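Long-range contacts in light Chain (Clostridium botulinum, PDB 6BVD), which is the zinc metalloprotease light chain of the mosaic botulinum neurotoxin HA and, as in related clostridial neurotoxins, probably cleaves a neuronal SNARE protein: residues A[15-19]-A[142-146]; A[59-63]-A[74-78]; A[119-125]-A[297-301]. All blocks are in the same frame, centred on the assembly; numbering follows the deposited sequence.

Contact 1 (A[15-19]-A[142-146])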
# COMPACT_ATOMS: atom_id res chain seq x y z
N PRO A 15 12.94 15.13 -12.63
CA PRO A 15 13.22 16.55 -12.89
C PRO A 15 12.28 17.49 -12.13
O PRO A 15 11.19 17.06 -11.75
CB PRO A 15 13.03 16.69 -14.41
CG PRO A 15 12.14 15.60 -14.78
CD PRO A 15 12.40 14.43 -13.80
N VAL A 16 12.70 18.73 -11.90
CA VAL A 16 11.83 19.76 -11.33
C VAL A 16 10.56 19.91 -12.16
O VAL A 16 10.62 19.78 -13.39
CB VAL A 16 12.60 21.11 -11.23
CG1 VAL A 16 11.65 22.31 -10.94
CG2 VAL A 16 13.67 20.97 -10.16
N ASN A 17 9.41 20.13 -11.53
CA ASN A 17 8.16 20.14 -12.29
C ASN A 17 7.20 21.23 -11.84
O ASN A 17 6.03 21.22 -12.21
CB ASN A 17 7.47 18.74 -12.21
CG ASN A 17 7.14 18.33 -10.75
OD1 ASN A 17 6.81 19.17 -9.95
ND2 ASN A 17 7.17 17.01 -10.46
N ASP A 18 7.70 22.18 -11.05
CA ASP A 18 6.93 23.32 -10.55
C ASP A 18 5.66 22.95 -9.79
O ASP A 18 4.73 23.73 -9.73
CB ASP A 18 6.53 24.25 -11.71
CG ASP A 18 7.72 24.86 -12.42
OD1 ASP A 18 8.85 24.72 -11.92
OD2 ASP A 18 7.52 25.49 -13.49
N ASN A 19 5.60 21.73 -9.26
CA ASN A 19 4.40 21.28 -8.57
C ASN A 19 4.81 20.43 -7.35
O ASN A 19 4.72 20.91 -6.22
CB ASN A 19 3.47 20.49 -9.50
CG ASN A 19 2.27 19.91 -8.78
OD1 ASN A 19 1.80 20.47 -7.79
ND2 ASN A 19 1.78 18.77 -9.26
N LYS A 142 12.71 28.22 -6.51
CA LYS A 142 13.22 28.44 -7.86
C LYS A 142 12.58 27.44 -8.83
O LYS A 142 12.65 26.21 -8.64
CB LYS A 142 14.75 28.35 -7.85
CG LYS A 142 15.41 28.64 -9.20
CD LYS A 142 16.91 28.38 -9.13
CE LYS A 142 17.62 29.43 -8.27
NZ LYS A 142 19.07 29.08 -8.08
N LEU A 143 11.85 27.96 -9.81
CA LEU A 143 11.12 27.12 -10.75
C LEU A 143 12.01 26.51 -11.87
O LEU A 143 13.21 26.81 -11.98
CB LEU A 143 9.96 27.92 -11.34
CG LEU A 143 8.95 28.46 -10.32
CD1 LEU A 143 7.93 29.37 -10.99
CD2 LEU A 143 8.23 27.36 -9.50
N ALA A 144 11.40 25.66 -12.68
CA ALA A 144 12.10 24.98 -13.77
C ALA A 144 12.78 25.97 -14.72
O ALA A 144 13.91 25.75 -15.15
CB ALA A 144 11.15 24.10 -14.54
N ASN A 145 12.10 27.07 -15.04
CA ASN A 145 12.71 28.06 -15.95
C ASN A 145 13.66 29.00 -15.21
O ASN A 145 14.18 29.95 -15.80
CB ASN A 145 11.64 28.90 -16.69
CG ASN A 145 10.81 29.78 -15.76
OD1 ASN A 145 11.12 29.93 -14.58
ND2 ASN A 145 9.79 30.41 -16.31
N GLY A 146 13.81 28.80 -13.91
CA GLY A 146 14.70 29.65 -13.15
C GLY A 146 14.06 30.86 -12.48
O GLY A 146 14.75 31.54 -11.72
O HOH W 1 9.06 27.14 -14.76
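Pro-15 leads into the contact in an extended conformation and makes no approach to residues 142-146; it packs instead on Ala-397 of the second subunit. Val-16 directs its CA-CB bond toward the other segment, and with chi1 in the t well its CG1 lies 3.8 Å from Ala-144 N and 4.1 Å from Ala-144 CB, a small apolar patch at the surface. Asn-17 faces the other way and serves its own loop: its OD1 accepts from Asn-19 N at 2.9 Å, closing an Asx turn, and also takes the NH of Ile-21 at the start of strand 21-24. Inside that turn Asp-18 adopts left-handed helical backbone angles (56/22) and carries its carboxylate to the tip of a beta hairpin. The hairpin joins the antiparallel strands 138-142 and 148-152 through a type I turn, Leu-143 to Gly-146, closed by Gly-146 N to Leu-143 O at 2.8 Å; Gly-146, at 93/-3, sits where a CB would strike the preceding carbonyl. A type I turn leaves its two central NH groups pointing outward, and an aspartate, with two acceptor oxygens, can serve one directly and the other through a water. Ala-144 N donates to Asp-18 OD1 at 2.8 Å, while water 1 donates to Asp-18 OD2 at 2.6 Å and accepts from Asn-145 N at 3.1 Å. Asp-18 OD1 also lies 3.4 Å from Leu-143 CB.

Contact 2 (A[59-63]-A[74-78]); sequences SLFNP and YFDPN
This partly buried loop-to-loop packing contact sets the chain just before helix 65-70 against the chain just after it. Residues 59-61 end a 3-10 segment (phi/psi near -72/-18; weak Asn-62 N to Ser-59 O hydrogen bond, 3.3 Å); Asn-62, at -133/65, leaves it, and Pro-63 (-65/147) continues extended. Opposite, Tyr-74 to Asp-76 are extended and Pro-77 turns at -66/-17. The backbones come closest at Phe-61 and Pro-77, whose CA atoms are 5.3 Å apart. Phe-61 (chi1 -76°) leads its ring away from residues 74-78 onto Arg-53, a cation-pi contact. A proline-aromatic CH-pi contact joins the ends of this helical excursion: Phe-75 (chi1 -63°, chi2 -94°) offers a ring face to Pro-63 CG, 3.5 Å from the ring centroid and 19° off its normal. Proline's compact, rigid ring can lie close on an aromatic face. No direct hydrogen bond joins the segments; water 2 donates to Phe-61 O at 2.8 Å and accepts from Asp-76 N at 2.9 Å. Pro-77 CG packs 3.5 Å from both Phe-61 O and Asn-62 OD1. Asp-76 turns away, its OD1 accepting from Asn-78 N at 2.9 Å in an Asx turn, while its backbone O accepts from Arg-51.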
# COMPACT_ATOMS: atom_id res chain seq x y z
N SER A 59 32.08 19.39 13.19
CA SER A 59 32.89 18.37 13.84
C SER A 59 31.97 17.41 14.60
O SER A 59 32.36 16.30 14.88
CB SER A 59 33.92 19.01 14.77
OG SER A 59 33.34 19.32 16.03
N LEU A 60 30.75 17.84 14.89
CA LEU A 60 29.84 17.00 15.67
C LEU A 60 29.29 15.81 14.88
O LEU A 60 28.81 14.85 15.48
CB LEU A 60 28.68 17.84 16.21
CG LEU A 60 29.09 18.94 17.20
CD1 LEU A 60 27.90 19.85 17.56
CD2 LEU A 60 29.73 18.35 18.45
N PHE A 61 29.40 15.85 13.55
CA PHE A 61 28.88 14.75 12.72
C PHE A 61 29.77 13.52 12.83
O PHE A 61 29.35 12.42 12.48
CB PHE A 61 28.75 15.17 11.26
CG PHE A 61 27.56 16.04 10.99
CD1 PHE A 61 27.63 17.42 11.22
CD2 PHE A 61 26.38 15.50 10.55
CE1 PHE A 61 26.54 18.22 11.00
CE2 PHE A 61 25.29 16.29 10.32
CZ PHE A 61 25.36 17.66 10.55
N ASN A 62 31.00 13.72 13.30
CA ASN A 62 31.95 12.64 13.43
C ASN A 62 32.66 12.63 14.79
O ASN A 62 33.88 12.78 14.84
CB ASN A 62 32.98 12.73 12.31
CG ASN A 62 33.75 11.46 12.13
OD1 ASN A 62 33.26 10.37 12.46
ND2 ASN A 62 34.98 11.58 11.66
N PRO A 63 31.91 12.39 15.88
CA PRO A 63 32.51 12.47 17.22
C PRO A 63 33.59 11.43 17.48
O PRO A 63 33.49 10.30 16.99
CB PRO A 63 31.32 12.24 18.17
CG PRO A 63 30.28 11.56 17.35
CD PRO A 63 30.56 11.79 15.89
N TYR A 74 23.90 7.11 17.82
CA TYR A 74 24.70 6.49 16.78
C TYR A 74 25.10 7.54 15.74
O TYR A 74 24.28 8.37 15.33
CB TYR A 74 23.94 5.33 16.12
CG TYR A 74 24.75 4.62 15.08
CD1 TYR A 74 25.80 3.79 15.44
CD2 TYR A 74 24.50 4.81 13.72
CE1 TYR A 74 26.57 3.15 14.49
CE2 TYR A 74 25.27 4.18 12.76
CZ TYR A 74 26.31 3.34 13.16
OH TYR A 74 27.10 2.71 12.22
N PHE A 75 26.34 7.48 15.28
CA PHE A 75 26.91 8.51 14.43
C PHE A 75 27.52 7.92 13.18
O PHE A 75 28.17 6.89 13.24
CB PHE A 75 27.97 9.30 15.20
CG PHE A 75 27.42 10.03 16.38
CD1 PHE A 75 27.03 11.37 16.26
CD2 PHE A 75 27.23 9.39 17.60
CE1 PHE A 75 26.49 12.04 17.33
CE2 PHE A 75 26.69 10.06 18.68
CZ PHE A 75 26.31 11.39 18.54
N ASP A 76 27.28 8.57 12.05
CA ASP A 76 27.88 8.20 10.77
C ASP A 76 27.79 9.38 9.80
O ASP A 76 26.71 9.71 9.30
CB ASP A 76 27.20 6.96 10.19
CG ASP A 76 27.88 6.46 8.92
OD1 ASP A 76 28.67 7.21 8.30
OD2 ASP A 76 27.60 5.29 8.55
N PRO A 77 28.93 10.03 9.52
CA PRO A 77 28.95 11.25 8.71
C PRO A 77 28.54 10.98 7.28
O PRO A 77 28.24 11.92 6.57
CB PRO A 77 30.41 11.71 8.78
CG PRO A 77 31.04 10.89 9.85
CD PRO A 77 30.28 9.62 9.93
N ASN A 78 28.56 9.72 6.86
CA ASN A 78 28.30 9.38 5.46
C ASN A 78 26.84 9.05 5.15
O ASN A 78 26.48 8.92 3.98
CB ASN A 78 29.19 8.22 5.03
CG ASN A 78 30.64 8.61 4.92
OD1 ASN A 78 30.97 9.68 4.40
ND2 ASN A 78 31.52 7.74 5.38
O HOH W 2 26.77 11.38 12.11

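Contact 3 (A[119-125]-A[297-301]); sequences YLGNSYT and IASRL
An Asx turn overlapping a type I beta turn, in the loop between helix 104-115 and strand 129-130, receives an arginine from the last turn of helix 280-301. Residues 119-121 form an inverse gamma turn centred on Leu-120 (-81/68; weak Gly-121 N to Tyr-119 O, 2.9 Å). The type I turn runs from Asn-122 to Thr-125 (Thr-125 N to Asn-122 O, 3.2 Å); Asn-122 OD1 (chi1 58°) accepts from Tyr-124 N at 3.0 Å, and Thr-125 OG1 from Asn-122 N at 2.9 Å. Residues 297-301 are helical; with the nearest CA atoms (Tyr-119, Ile-297) 8.7 Å apart, side chains bridge the gap. Tyr-119 (chi1 t, chi2 84°) supplies the apolar part, CD1 4.0 Å from Ile-297 CG2. Arg-300 (t, t, m, chi4 -105°) is long enough to pass the tyrosine, its CD 3.6 Å from Tyr-119 OH, and lays a guanidinium face over Asn-122 CA. Gly-121, at 162/167, must lack a CB, which would strike the preceding carbonyl O and stand 3.2 Å from Arg-300 NH1. Water 3 lies 2.8 Å from Tyr-119 OH and accepts weakly from Arg-300 NH1 at 3.4 Å; Arg-300 NH2 donates a weak hydrogen bond to Asn-122 O at 2.7 Å.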
# COMPACT_ATOMS: atom_id res chain seq x y z
N TYR A 119 -0.93 31.89 11.06
CA TYR A 119 -1.51 33.22 10.91
C TYR A 119 -0.51 34.10 10.17
O TYR A 119 0.69 33.99 10.43
CB TYR A 119 -1.87 33.84 12.26
CG TYR A 119 -2.60 35.18 12.15
CD1 TYR A 119 -3.98 35.21 11.98
CD2 TYR A 119 -1.91 36.40 12.11
CE1 TYR A 119 -4.66 36.41 11.85
CE2 TYR A 119 -2.59 37.59 11.95
CZ TYR A 119 -3.97 37.59 11.83
OH TYR A 119 -4.67 38.78 11.70
N LEU A 120 -1.01 34.96 9.28
CA LEU A 120 -0.14 35.90 8.52
C LEU A 120 0.19 37.13 9.38
O LEU A 120 -0.29 38.26 9.15
CB LEU A 120 -0.80 36.29 7.17
CG LEU A 120 -1.04 35.12 6.19
CD1 LEU A 120 -1.74 35.58 4.86
CD2 LEU A 120 0.22 34.31 5.87
N GLY A 121 0.98 36.91 10.43
CA GLY A 121 1.38 38.02 11.28
C GLY A 121 1.87 37.47 12.59
O GLY A 121 1.68 36.26 12.86
N ASN A 122 2.51 38.32 13.38
CA ASN A 122 2.98 37.90 14.69
C ASN A 122 3.10 39.09 15.64
O ASN A 122 2.63 40.20 15.31
CB ASN A 122 4.30 37.14 14.56
CG ASN A 122 5.41 37.98 13.90
OD1 ASN A 122 5.88 38.95 14.45
ND2 ASN A 122 5.86 37.55 12.72
N SER A 123 3.72 38.91 16.81
CA SER A 123 3.74 39.99 17.78
C SER A 123 4.36 41.28 17.26
O SER A 123 3.93 42.35 17.65
CB SER A 123 4.48 39.55 19.05
OG SER A 123 3.68 38.58 19.70
N TYR A 124 5.33 41.16 16.36
CA TYR A 124 6.09 42.30 15.85
C TYR A 124 5.75 42.68 14.41
O TYR A 124 6.62 43.23 13.71
CB TYR A 124 7.57 41.99 15.94
CG TYR A 124 8.01 41.83 17.38
CD1 TYR A 124 7.48 42.63 18.39
CD2 TYR A 124 8.91 40.86 17.74
CE1 TYR A 124 7.89 42.48 19.74
CE2 TYR A 124 9.31 40.69 19.08
CZ TYR A 124 8.80 41.51 20.06
OH TYR A 124 9.20 41.33 21.39
N THR A 125 4.52 42.41 13.97
CA THR A 125 4.04 42.91 12.66
C THR A 125 2.78 43.75 12.90
O THR A 125 2.17 43.66 13.97
CB THR A 125 3.76 41.77 11.63
OG1 THR A 125 2.72 40.90 12.11
CG2 THR A 125 5.01 40.94 11.36
N ILE A 297 -5.69 37.18 18.91
CA ILE A 297 -5.76 36.97 17.45
C ILE A 297 -7.14 37.36 16.91
O ILE A 297 -7.22 37.98 15.86
CB ILE A 297 -5.37 35.55 17.07
CG1 ILE A 297 -3.87 35.37 17.34
CG2 ILE A 297 -5.70 35.17 15.59
CD1 ILE A 297 -3.39 33.95 17.18
N ALA A 298 -8.21 37.11 17.66
CA ALA A 298 -9.55 37.52 17.24
C ALA A 298 -9.65 39.03 17.10
O ALA A 298 -10.25 39.54 16.14
CB ALA A 298 -10.62 37.01 18.22
N SER A 299 -9.07 39.73 18.07
CA SER A 299 -9.04 41.19 18.11
C SER A 299 -8.26 41.78 16.92
O SER A 299 -8.66 42.79 16.33
CB SER A 299 -8.43 41.65 19.44
OG SER A 299 -8.54 43.05 19.59
N ARG A 300 -7.14 41.16 16.61
CA ARG A 300 -6.27 41.59 15.53
C ARG A 300 -6.93 41.31 14.16
O ARG A 300 -6.78 42.09 13.23
CB ARG A 300 -4.91 40.90 15.67
CG ARG A 300 -3.98 41.12 14.53
CD ARG A 300 -2.89 40.10 14.51
NE ARG A 300 -1.83 40.45 15.44
CZ ARG A 300 -0.64 40.93 15.10
NH1 ARG A 300 -0.33 41.16 13.82
NH2 ARG A 300 0.24 41.19 16.05
N LEU A 301 -7.67 40.22 14.06
CA LEU A 301 -8.35 39.85 12.83
C LEU A 301 -9.45 40.87 12.50
O LEU A 301 -9.80 41.08 11.32
CB LEU A 301 -8.95 38.42 12.94
CG LEU A 301 -9.58 37.78 11.71
CD1 LEU A 301 -8.49 37.62 10.61
CD2 LEU A 301 -10.17 36.40 12.07
O HOH W 3 -2.85 40.87 11.61

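How the contacts relate
The centres of the three contacts lie 23 to 27 Å from the centre of the chain, and the contacts do not touch: the centres of contacts 1 and 2, and of 1 and 3, are 33 Å apart, and those of 2 and 3 are 41 Å apart, with nearest atoms about 22, 19 and 28 Å apart respectively. Along the chain, contact 2 falls wholly between the segments of contact 1, whereas contacts 1 and 3 interleave, residues 119-125 preceding the hairpin tip at 142-146. The span closed by contact 3 contains the zinc ligands His-228, His-232 and Glu-266, the histidines on helix 222-237. None of the contact residues is a zinc or calcium ligand.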